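Local atomic coordinates of neurotoxin (Clostridium botulinum, PDB entry 3N7L), a protein that forms the receptor-binding domain of a botulinum neurotoxin of mosaic serotype D/C, which probably attaches the toxin to nerve cells by recognising gangliosides. Residues I39-F44 and W204-Y209; F73-W78 and F208-K213; L116-N121 and K168-T173. All coordinates share one frame; numbering follows the deposited sequence.

Interaction 1 of 3, residues I39-F44 and W204-Y209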
loop_
_atom_site.group_PDB
_atom_site.type_symbol
_atom_site.label_atom_id
_atom_site.label_comp_id
_atom_site.label_asym_id
_atom_site.label_seq_id
_atom_site.Cartn_x
_atom_site.Cartn_y
_atom_site.Cartn_z
ATOM N N ILE A 39 13.022 6.480 10.392
ATOM C CA ILE A 39 13.123 5.039 10.199
ATOM C C ILE A 39 12.591 4.649 8.829
ATOM O O ILE A 39 11.861 5.412 8.198
ATOM C CB ILE A 39 12.342 4.234 11.276
ATOM C CG1 ILE A 39 10.843 4.483 11.143
ATOM C CG2 ILE A 39 12.823 4.620 12.673
ATOM C CD1 ILE A 39 10.013 3.601 12.049
ATOM N N PHE A 40 12.968 3.457 8.379
ATOM C CA PHE A 40 12.540 2.947 7.086
ATOM C C PHE A 40 11.042 3.190 6.897
ATOM O O PHE A 40 10.259 3.046 7.839
ATOM C CB PHE A 40 12.859 1.450 6.987
ATOM C CG PHE A 40 12.588 0.865 5.631
ATOM C CD1 PHE A 40 11.344 0.323 5.327
ATOM C CD2 PHE A 40 13.568 0.898 4.641
ATOM C CE1 PHE A 40 11.076 -0.180 4.052
ATOM C CE2 PHE A 40 13.309 0.401 3.365
ATOM C CZ PHE A 40 12.059 -0.139 3.072
ATOM N N PRO A 41 10.622 3.539 5.668
ATOM C CA PRO A 41 11.429 3.713 4.457
ATOM C C PRO A 41 12.145 5.060 4.304
ATOM O O PRO A 41 12.563 5.418 3.199
ATOM C CB PRO A 41 10.413 3.474 3.353
ATOM C CG PRO A 41 9.201 4.172 3.914
ATOM C CD PRO A 41 9.189 3.720 5.366
ATOM N N PHE A 42 12.279 5.802 5.401
ATOM C CA PHE A 42 12.967 7.097 5.391
ATOM C C PHE A 42 12.411 8.091 4.376
ATOM O O PHE A 42 13.154 8.847 3.752
ATOM C CB PHE A 42 14.462 6.896 5.123
ATOM C CG PHE A 42 15.091 5.827 5.969
ATOM C CD1 PHE A 42 15.450 4.607 5.411
ATOM C CD2 PHE A 42 15.313 6.037 7.326
ATOM C CE1 PHE A 42 16.025 3.606 6.191
ATOM C CE2 PHE A 42 15.887 5.041 8.118
ATOM C CZ PHE A 42 16.244 3.825 7.548
ATOM N N ASP A 43 11.097 8.088 4.228
ATOM C CA ASP A 43 10.405 8.973 3.301
ATOM C C ASP A 43 10.395 10.417 3.798
ATOM O O ASP A 43 10.699 10.688 4.962
ATOM C CB ASP A 43 8.965 8.508 3.189
ATOM C CG ASP A 43 8.275 8.488 4.543
ATOM O OD1 ASP A 43 7.780 9.547 4.982
ATOM O OD2 ASP A 43 8.258 7.418 5.188
ATOM N N PHE A 44 10.073 11.344 2.904
ATOM C CA PHE A 44 9.927 12.727 3.308
ATOM C C PHE A 44 8.456 13.038 3.041
ATOM O O PHE A 44 7.856 12.500 2.097
ATOM C CB PHE A 44 10.897 13.673 2.566
ATOM C CG PHE A 44 10.729 13.729 1.065
ATOM C CD1 PHE A 44 9.825 14.613 0.482
ATOM C CD2 PHE A 44 11.559 12.978 0.234
ATOM C CE1 PHE A 44 9.756 14.760 -0.907
ATOM C CE2 PHE A 44 11.500 13.113 -1.157
ATOM C CZ PHE A 44 10.597 14.009 -1.728
ATOM N N TRP A 204 3.826 11.414 0.574
ATOM C CA TRP A 204 5.078 10.866 1.079
ATOM C C TRP A 204 5.850 10.352 -0.128
ATOM O O TRP A 204 5.286 9.663 -0.972
ATOM C CB TRP A 204 4.823 9.694 2.028
ATOM C CG TRP A 204 4.201 10.053 3.342
ATOM C CD1 TRP A 204 4.846 10.271 4.528
ATOM C CD2 TRP A 204 2.807 10.204 3.609
ATOM N NE1 TRP A 204 3.933 10.543 5.519
ATOM C CE2 TRP A 204 2.673 10.510 4.981
ATOM C CE3 TRP A 204 1.651 10.112 2.820
ATOM C CZ2 TRP A 204 1.427 10.723 5.584
ATOM C CZ3 TRP A 204 0.412 10.323 3.420
ATOM C CH2 TRP A 204 0.312 10.626 4.791
ATOM N N ILE A 205 7.133 10.688 -0.214
ATOM C CA ILE A 205 7.961 10.229 -1.320
ATOM C C ILE A 205 9.166 9.497 -0.766
ATOM O O ILE A 205 9.719 9.878 0.264
ATOM C CB ILE A 205 8.459 11.391 -2.194
ATOM C CG1 ILE A 205 7.282 12.045 -2.920
ATOM C CG2 ILE A 205 9.499 10.882 -3.187
ATOM C CD1 ILE A 205 6.548 11.113 -3.865
ATOM N N ARG A 206 9.588 8.461 -1.473
ATOM C CA ARG A 206 10.714 7.664 -1.038
ATOM C C ARG A 206 11.507 7.164 -2.254
ATOM O O ARG A 206 10.923 6.728 -3.239
ATOM C CB ARG A 206 10.165 6.495 -0.211
ATOM C CG ARG A 206 11.133 5.400 0.050
ATOM C CD ARG A 206 10.433 4.064 0.075
ATOM N NE ARG A 206 11.366 3.069 -0.418
ATOM C CZ ARG A 206 11.168 1.762 -0.423
ATOM N NH1 ARG A 206 12.121 0.991 -0.912
ATOM N NH2 ARG A 206 10.051 1.228 0.051
ATOM N N ASP A 207 12.833 7.257 -2.181
ATOM C CA ASP A 207 13.728 6.803 -3.249
ATOM C C ASP A 207 13.358 7.247 -4.669
ATOM O O ASP A 207 12.974 6.435 -5.507
ATOM C CB ASP A 207 13.851 5.273 -3.209
ATOM C CG ASP A 207 14.573 4.777 -1.963
ATOM O OD1 ASP A 207 15.729 5.189 -1.742
ATOM O OD2 ASP A 207 13.990 3.974 -1.203
ATOM N N PHE A 208 13.483 8.541 -4.932
ATOM C CA PHE A 208 13.175 9.088 -6.248
ATOM C C PHE A 208 14.426 8.951 -7.120
ATOM O O PHE A 208 15.453 9.578 -6.845
ATOM C CB PHE A 208 12.793 10.564 -6.129
ATOM C CG PHE A 208 12.343 11.180 -7.421
ATOM C CD1 PHE A 208 11.002 11.148 -7.793
ATOM C CD2 PHE A 208 13.263 11.791 -8.272
ATOM C CE1 PHE A 208 10.580 11.713 -8.994
ATOM C CE2 PHE A 208 12.852 12.362 -9.481
ATOM C CZ PHE A 208 11.509 12.323 -9.841
ATOM N N TYR A 209 14.332 8.134 -8.165
ATOM C CA TYR A 209 15.458 7.898 -9.067
ATOM C C TYR A 209 15.168 8.310 -10.510
ATOM O O TYR A 209 14.018 8.356 -10.938
ATOM C CB TYR A 209 15.813 6.409 -9.104
ATOM C CG TYR A 209 16.163 5.745 -7.792
ATOM C CD1 TYR A 209 16.274 4.354 -7.723
ATOM C CD2 TYR A 209 16.414 6.482 -6.635
ATOM C CE1 TYR A 209 16.624 3.710 -6.540
ATOM C CE2 TYR A 209 16.770 5.843 -5.437
ATOM C CZ TYR A 209 16.869 4.455 -5.405
ATOM O OH TYR A 209 17.202 3.800 -4.241
#
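Phe44 and Ile205 form an antiparallel hydrogen-bonded pair: Phe44 N donates to Ile205 O and Ile205 N to Phe44 O, each at 3.0 Å, where the loop 39-44 runs into its strand. The same two residues meet through their side chains. The Phe44 ring lies beside Ile205, whose CB sits over one ring face, 3.8 Å from the centroid and 27° off the normal, a CH-pi contact; Phe44 CZ comes within 3.4 Å of that CB. The ring gets there because its CG stands between the backbone N and the carbonyl carbon (chi1 61°), which folds it back over the neighbouring strand. A beta-branched isoleucine suits the place, since CB and CG2 together offer a broad apolar surface to a flat ring.

On the other side of the backbone, Asp43 sets OD1 at the indole edge of Trp204, in the ring plane and 3.1 Å from CD1, with carboxylate and ring planes 79° apart. Arg206, bent at chi2 and chi3, crosses Pro41 at about a right angle, its CD 3.3 Å from Pro41 CB. Its guanidinium passes the tip of Phe40, whose CZ lies over one guanidinium face. Pro41 follows a cis peptide bond, and its CB in turn covers the centre of the Phe40 ring. Arg206 NE donates almost straight to Asp207 OD2, 2.9 Å away and close to the guanidinium plane, a salt bridge that steadies it. Outside, Phe40 meets Tyr229 edge-to-face; strand 202-211 is flanked by strand 72-82, with Trp78 in cation-pi contact with Arg206, and strand 7-14, with Leu11 on Phe44.

Interaction 2 of 3, residues F73-W78 and F208-K213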
loop_
_atom_site.group_PDB
_atom_site.type_symbol
_atom_site.label_atom_id
_atom_site.label_comp_id
_atom_site.label_asym_id
_atom_site.label_seq_id
_atom_site.Cartn_x
_atom_site.Cartn_y
_atom_site.Cartn_z
ATOM N N PHE A 73 14.909 7.955 -21.015
ATOM C CA PHE A 73 15.071 8.156 -19.588
ATOM C C PHE A 73 13.900 7.539 -18.839
ATOM O O PHE A 73 12.827 7.323 -19.407
ATOM C CB PHE A 73 15.205 9.650 -19.262
ATOM C CG PHE A 73 13.966 10.454 -19.535
ATOM C CD1 PHE A 73 12.920 10.481 -18.619
ATOM C CD2 PHE A 73 13.849 11.194 -20.707
ATOM C CE1 PHE A 73 11.775 11.234 -18.865
ATOM C CE2 PHE A 73 12.709 11.950 -20.966
ATOM C CZ PHE A 73 11.670 11.970 -20.042
ATOM N N SER A 74 14.127 7.237 -17.567
ATOM C CA SER A 74 13.108 6.628 -16.728
ATOM C C SER A 74 13.079 7.303 -15.374
ATOM O O SER A 74 14.119 7.689 -14.846
ATOM C CB SER A 74 13.395 5.138 -16.538
ATOM O OG SER A 74 13.298 4.441 -17.760
ATOM N N ILE A 75 11.878 7.438 -14.826
ATOM C CA ILE A 75 11.671 8.047 -13.519
ATOM C C ILE A 75 10.984 7.002 -12.633
ATOM O O ILE A 75 9.954 6.443 -13.011
ATOM C CB ILE A 75 10.764 9.294 -13.633
ATOM C CG1 ILE A 75 11.416 10.323 -14.565
ATOM C CG2 ILE A 75 10.522 9.898 -12.254
ATOM C CD1 ILE A 75 10.537 11.527 -14.880
ATOM N N SER A 76 11.555 6.720 -11.468
ATOM C CA SER A 76 10.952 5.729 -10.582
ATOM C C SER A 76 10.928 6.249 -9.156
ATOM O O SER A 76 11.836 6.959 -8.740
ATOM C CB SER A 76 11.737 4.410 -10.627
ATOM O OG SER A 76 13.011 4.549 -10.012
ATOM N N PHE A 77 9.889 5.896 -8.408
ATOM C CA PHE A 77 9.789 6.344 -7.027
ATOM C C PHE A 77 8.599 5.751 -6.294
ATOM O O PHE A 77 7.625 5.322 -6.911
ATOM C CB PHE A 77 9.697 7.877 -6.975
ATOM C CG PHE A 77 8.500 8.444 -7.700
ATOM C CD1 PHE A 77 7.298 8.669 -7.026
ATOM C CD2 PHE A 77 8.578 8.768 -9.057
ATOM C CE1 PHE A 77 6.196 9.209 -7.695
ATOM C CE2 PHE A 77 7.478 9.307 -9.734
ATOM C CZ PHE A 77 6.287 9.530 -9.053
ATOM N N TRP A 78 8.706 5.712 -4.968
ATOM C CA TRP A 78 7.619 5.224 -4.134
ATOM C C TRP A 78 6.862 6.461 -3.708
ATOM O O TRP A 78 7.464 7.487 -3.391
ATOM C CB TRP A 78 8.144 4.497 -2.892
ATOM C CG TRP A 78 8.514 3.078 -3.159
ATOM C CD1 TRP A 78 9.753 2.595 -3.487
ATOM C CD2 TRP A 78 7.634 1.952 -3.143
ATOM N NE1 TRP A 78 9.697 1.236 -3.674
ATOM C CE2 TRP A 78 8.408 0.811 -3.469
ATOM C CE3 TRP A 78 6.266 1.791 -2.884
ATOM C CZ2 TRP A 78 7.858 -0.477 -3.540
ATOM C CZ3 TRP A 78 5.714 0.510 -2.955
ATOM C CH2 TRP A 78 6.512 -0.608 -3.281
ATOM N N PHE A 208 13.483 8.541 -4.932
ATOM C CA PHE A 208 13.175 9.088 -6.248
ATOM C C PHE A 208 14.426 8.951 -7.120
ATOM O O PHE A 208 15.453 9.578 -6.845
ATOM C CB PHE A 208 12.793 10.564 -6.129
ATOM C CG PHE A 208 12.343 11.180 -7.421
ATOM C CD1 PHE A 208 11.002 11.148 -7.793
ATOM C CD2 PHE A 208 13.263 11.791 -8.272
ATOM C CE1 PHE A 208 10.580 11.713 -8.994
ATOM C CE2 PHE A 208 12.852 12.362 -9.481
ATOM C CZ PHE A 208 11.509 12.323 -9.841
ATOM N N TYR A 209 14.332 8.134 -8.165
ATOM C CA TYR A 209 15.458 7.898 -9.067
ATOM C C TYR A 209 15.168 8.310 -10.510
ATOM O O TYR A 209 14.018 8.356 -10.938
ATOM C CB TYR A 209 15.813 6.409 -9.104
ATOM C CG TYR A 209 16.163 5.745 -7.792
ATOM C CD1 TYR A 209 16.274 4.354 -7.723
ATOM C CD2 TYR A 209 16.414 6.482 -6.635
ATOM C CE1 TYR A 209 16.624 3.710 -6.540
ATOM C CE2 TYR A 209 16.770 5.843 -5.437
ATOM C CZ TYR A 209 16.869 4.455 -5.405
ATOM O OH TYR A 209 17.202 3.800 -4.241
ATOM N N ILE A 210 16.230 8.598 -11.256
ATOM C CA ILE A 210 16.117 8.916 -12.674
ATOM C C ILE A 210 17.257 8.173 -13.370
ATOM O O ILE A 210 18.417 8.257 -12.949
ATOM C CB ILE A 210 16.217 10.431 -12.965
ATOM C CG1 ILE A 210 14.987 11.153 -12.402
ATOM C CG2 ILE A 210 16.286 10.659 -14.477
ATOM C CD1 ILE A 210 14.945 12.637 -12.691
ATOM N N PHE A 211 16.914 7.428 -14.417
ATOM C CA PHE A 211 17.886 6.644 -15.170
ATOM C C PHE A 211 18.025 7.173 -16.595
ATOM O O PHE A 211 17.036 7.551 -17.228
ATOM C CB PHE A 211 17.443 5.180 -15.225
ATOM C CG PHE A 211 17.375 4.512 -13.883
ATOM C CD1 PHE A 211 18.492 3.877 -13.351
ATOM C CD2 PHE A 211 16.191 4.516 -13.149
ATOM C CE1 PHE A 211 18.433 3.253 -12.106
ATOM C CE2 PHE A 211 16.119 3.898 -11.905
ATOM C CZ PHE A 211 17.242 3.264 -11.381
ATOM N N ALA A 212 19.256 7.186 -17.098
ATOM C CA ALA A 212 19.528 7.664 -18.447
ATOM C C ALA A 212 19.276 6.561 -19.463
ATOM O O ALA A 212 20.055 6.374 -20.391
ATOM C CB ALA A 212 20.969 8.152 -18.548
ATOM N N LYS A 213 18.187 5.826 -19.280
ATOM C CA LYS A 213 17.838 4.756 -20.205
ATOM C C LYS A 213 16.368 4.404 -20.066
ATOM O O LYS A 213 15.703 4.840 -19.127
ATOM C CB LYS A 213 18.679 3.505 -19.938
ATOM C CG LYS A 213 18.305 2.774 -18.659
ATOM C CD LYS A 213 19.043 1.448 -18.530
ATOM C CE LYS A 213 18.626 0.469 -19.615
ATOM N NZ LYS A 213 19.269 -0.861 -19.426
#
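Ser74 and Phe211, like Ser76 and Tyr209, are antiparallel hydrogen-bonded pairs, with Ile75 and Ile210 between them as a non-hydrogen-bonded pair; the strand axes run 4.6 Å apart at 168°. Of the four backbone bonds, Tyr209 N to Ser76 O is the straightest, at 2.8 Å.

The apolar packing is close where Phe208 enters. Its CG lies anti to the backbone N (chi1 -175°), which brings the ring alongside Phe77, pointing the same way. The planes are 30° apart but slid past each other, so the rings barely overlap, and contact is made by Phe208 CE1 on Phe77 CD2 at 3.6 Å. Phe208 CZ also reaches Ile75 CG2, at 3.6 Å. Ile75 and Ile210 meet more loosely, CG1 to CG1 at 4.3 Å.

The serines occupy the other face, where a small side chain leaves space for larger neighbours: Ser76 OG lies in the plane of the Phe211 ring at its edge, 3.7 Å from CE2, and Leu223 of helix 217-226 packs on both residues. Toward the partly exposed end the pairing gives way to a turn, where Ser74 OG donates to Lys213 O at 2.8 Å, on a lone pair, and is hydrogen-bonded to Leu215 N. The alternation is that of any antiparallel pair; what fits the jelly-roll, concanavalin-like sandwich of clostridial receptor-binding domains is the apolar face, where Phe208 meets Phe183 of the second sheet.

Interaction 3 of 3, residues L116-N121 and K168-T173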
loop_
_atom_site.group_PDB
_atom_site.type_symbol
_atom_site.label_atom_id
_atom_site.label_comp_id
_atom_site.label_asym_id
_atom_site.label_seq_id
_atom_site.Cartn_x
_atom_site.Cartn_y
_atom_site.Cartn_z
ATOM N N LEU A 116 4.508 15.514 -20.824
ATOM C CA LEU A 116 5.693 15.931 -21.562
ATOM C C LEU A 116 5.213 17.260 -22.156
ATOM O O LEU A 116 4.325 17.273 -23.005
ATOM C CB LEU A 116 5.990 14.908 -22.666
ATOM C CG LEU A 116 7.375 14.258 -22.771
ATOM C CD1 LEU A 116 7.985 14.050 -21.392
ATOM C CD2 LEU A 116 7.246 12.929 -23.524
ATOM N N LYS A 117 5.772 18.371 -21.696
ATOM C CA LYS A 117 5.332 19.677 -22.181
ATOM C C LYS A 117 6.329 20.350 -23.123
ATOM O O LYS A 117 7.368 20.851 -22.688
ATOM C CB LYS A 117 5.060 20.594 -20.986
ATOM C CG LYS A 117 4.400 21.920 -21.337
ATOM C CD LYS A 117 4.353 22.821 -20.118
ATOM C CE LYS A 117 3.518 24.062 -20.378
ATOM N NZ LYS A 117 2.095 23.701 -20.601
ATOM N N GLN A 118 6.019 20.374 -24.414
ATOM C CA GLN A 118 6.937 21.017 -25.345
ATOM C C GLN A 118 6.834 22.539 -25.218
ATOM O O GLN A 118 7.849 23.228 -25.213
ATOM C CB GLN A 118 6.673 20.566 -26.783
ATOM C CG GLN A 118 5.369 21.002 -27.370
ATOM C CD GLN A 118 5.293 20.684 -28.847
ATOM O OE1 GLN A 118 6.153 21.097 -29.628
ATOM N NE2 GLN A 118 4.259 19.945 -29.241
ATOM N N ASN A 119 5.614 23.062 -25.115
ATOM C CA ASN A 119 5.421 24.501 -24.936
ATOM C C ASN A 119 4.094 24.798 -24.249
ATOM O O ASN A 119 3.295 23.891 -24.010
ATOM C CB ASN A 119 5.522 25.269 -26.269
ATOM C CG ASN A 119 4.521 24.807 -27.303
ATOM O OD1 ASN A 119 3.322 24.717 -27.037
ATOM N ND2 ASN A 119 5.011 24.524 -28.507
ATOM N N GLU A 120 3.866 26.067 -23.925
ATOM C CA GLU A 120 2.644 26.470 -23.238
ATOM C C GLU A 120 1.388 26.054 -23.992
ATOM O O GLU A 120 0.308 25.948 -23.414
ATOM C CB GLU A 120 2.629 27.988 -23.020
ATOM C CG GLU A 120 2.562 28.824 -24.299
ATOM C CD GLU A 120 3.917 29.012 -24.981
ATOM O OE1 GLU A 120 3.944 29.620 -26.077
ATOM O OE2 GLU A 120 4.950 28.567 -24.428
ATOM N N ASN A 121 1.545 25.789 -25.281
ATOM C CA ASN A 121 0.422 25.425 -26.127
ATOM C C ASN A 121 0.229 23.928 -26.370
ATOM O O ASN A 121 -0.883 23.481 -26.641
ATOM C CB ASN A 121 0.569 26.147 -27.471
ATOM C CG ASN A 121 -0.728 26.227 -28.232
ATOM O OD1 ASN A 121 -0.809 26.877 -29.272
ATOM N ND2 ASN A 121 -1.761 25.565 -27.716
ATOM N N LYS A 168 2.923 6.246 -28.244
ATOM C CA LYS A 168 4.008 6.685 -29.109
ATOM C C LYS A 168 4.233 8.184 -28.887
ATOM O O LYS A 168 3.288 8.980 -28.931
ATOM C CB LYS A 168 3.619 6.398 -30.569
ATOM C CG LYS A 168 4.502 7.015 -31.642
ATOM C CD LYS A 168 5.888 6.388 -31.720
ATOM C CE LYS A 168 6.644 6.918 -32.951
ATOM N NZ LYS A 168 8.043 6.399 -33.075
ATOM N N VAL A 169 5.478 8.565 -28.621
ATOM C CA VAL A 169 5.805 9.969 -28.404
ATOM C C VAL A 169 5.664 10.717 -29.729
ATOM O O VAL A 169 6.198 10.285 -30.752
ATOM C CB VAL A 169 7.247 10.131 -27.871
ATOM C CG1 VAL A 169 7.599 11.607 -27.731
ATOM C CG2 VAL A 169 7.378 9.437 -26.520
ATOM N N LYS A 170 4.931 11.828 -29.713
ATOM C CA LYS A 170 4.730 12.607 -30.930
ATOM C C LYS A 170 5.883 13.590 -31.124
ATOM O O LYS A 170 6.763 13.708 -30.270
ATOM C CB LYS A 170 3.394 13.366 -30.873
ATOM C CG LYS A 170 3.351 14.506 -29.859
ATOM C CD LYS A 170 2.041 15.300 -29.956
ATOM C CE LYS A 170 2.078 16.553 -29.077
ATOM N NZ LYS A 170 0.839 17.382 -29.189
ATOM N N GLU A 171 5.884 14.284 -32.255
ATOM C CA GLU A 171 6.928 15.257 -32.534
ATOM C C GLU A 171 6.761 16.420 -31.557
ATOM O O GLU A 171 5.732 17.095 -31.556
ATOM C CB GLU A 171 6.818 15.754 -33.978
ATOM C CG GLU A 171 7.877 16.771 -34.361
ATOM C CD GLU A 171 9.270 16.169 -34.467
ATOM O OE1 GLU A 171 10.252 16.941 -34.435
ATOM O OE2 GLU A 171 9.383 14.932 -34.597
ATOM N N LEU A 172 7.773 16.645 -30.727
ATOM C CA LEU A 172 7.736 17.716 -29.738
ATOM C C LEU A 172 8.923 18.660 -29.901
ATOM O O LEU A 172 9.446 19.172 -28.917
ATOM C CB LEU A 172 7.755 17.124 -28.322
ATOM C CG LEU A 172 6.629 16.161 -27.927
ATOM C CD1 LEU A 172 6.941 15.530 -26.582
ATOM C CD2 LEU A 172 5.303 16.903 -27.877
ATOM N N THR A 173 9.352 18.891 -31.139
ATOM C CA THR A 173 10.493 19.773 -31.377
ATOM C C THR A 173 10.361 21.090 -30.637
ATOM O O THR A 173 9.314 21.739 -30.678
ATOM C CB THR A 173 10.691 20.077 -32.875
ATOM O OG1 THR A 173 9.425 20.047 -33.550
ATOM C CG2 THR A 173 11.652 19.073 -33.491
#
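Leu116 and Leu172 meet at an outer corner of the lectin-like beta-sandwich, where the chain bends sharply at Gln118 after strand 111-117 and the loop 168-173 passes over it on its way from strand 162-168 to strand 180-187. Their side chains cross at about a right angle, with Leu172 CD1 lying 4.0 Å from Leu116 CD2. The same Leu116 methyl faces Val169 CG1 more distantly, at 4.4 Å, and Met155 of strand 154-159 also touches both Leu116 and Val169. Branched aliphatic residues suit this spot, because their methyl groups can fill it from several directions without needing polar partners.

Gln118 gives the largest single share of the buried surface. Its CG stands between the backbone N and the carbonyl carbon (chi1 67°), and the chain is extended beyond it, so that the aliphatic part runs obliquely across Leu172: Gln118 CB lies 3.9 Å from Leu172 CB, and CG 4.1 Å from Leu172 CD2. A long side chain with a polar tip is apt here, since its methylenes can cover a leucine while the amide ends beside residues 170-173. Asn119 OD1 accepts from Asn121 N at 2.7 Å, forming an Asx turn, and Gln118 and Asn119 both face Ser122 as a classic beta bulge.

Leu116, Val169 and Leu172 are buried, Lys170, Glu171 and Thr173 exposed. Between the two segments the clear contacts are apolar, a glutamine stem laid across Leu172; the polar hold on the loop comes from next door, where the Gln124 amide is hydrogen-bonded to Lys168 O and Lys170 N.

How the interactions relate
Interactions 1 and 2 are successive contacts of one strand, 202-211, and share Phe208 and Tyr209; their centres are 14 Å apart. They touch directly: Arg206 O lies 3.0 Å from Trp78 N, a probable hydrogen bond. The strand thus pairs with 72-82 along one edge and receives the end of loop 39-44 near its start. Interaction 3 lies 20 Å from interaction 2 between centres, though their nearest atoms come to about 4 Å without touching; from interaction 1 the nearest atoms are about 12 Å away. In sequence both enclose it. A glycerol about 4 Å from the Phe40 side chain probably comes from the crystallisation liquor, and is no evidence of a ganglioside site.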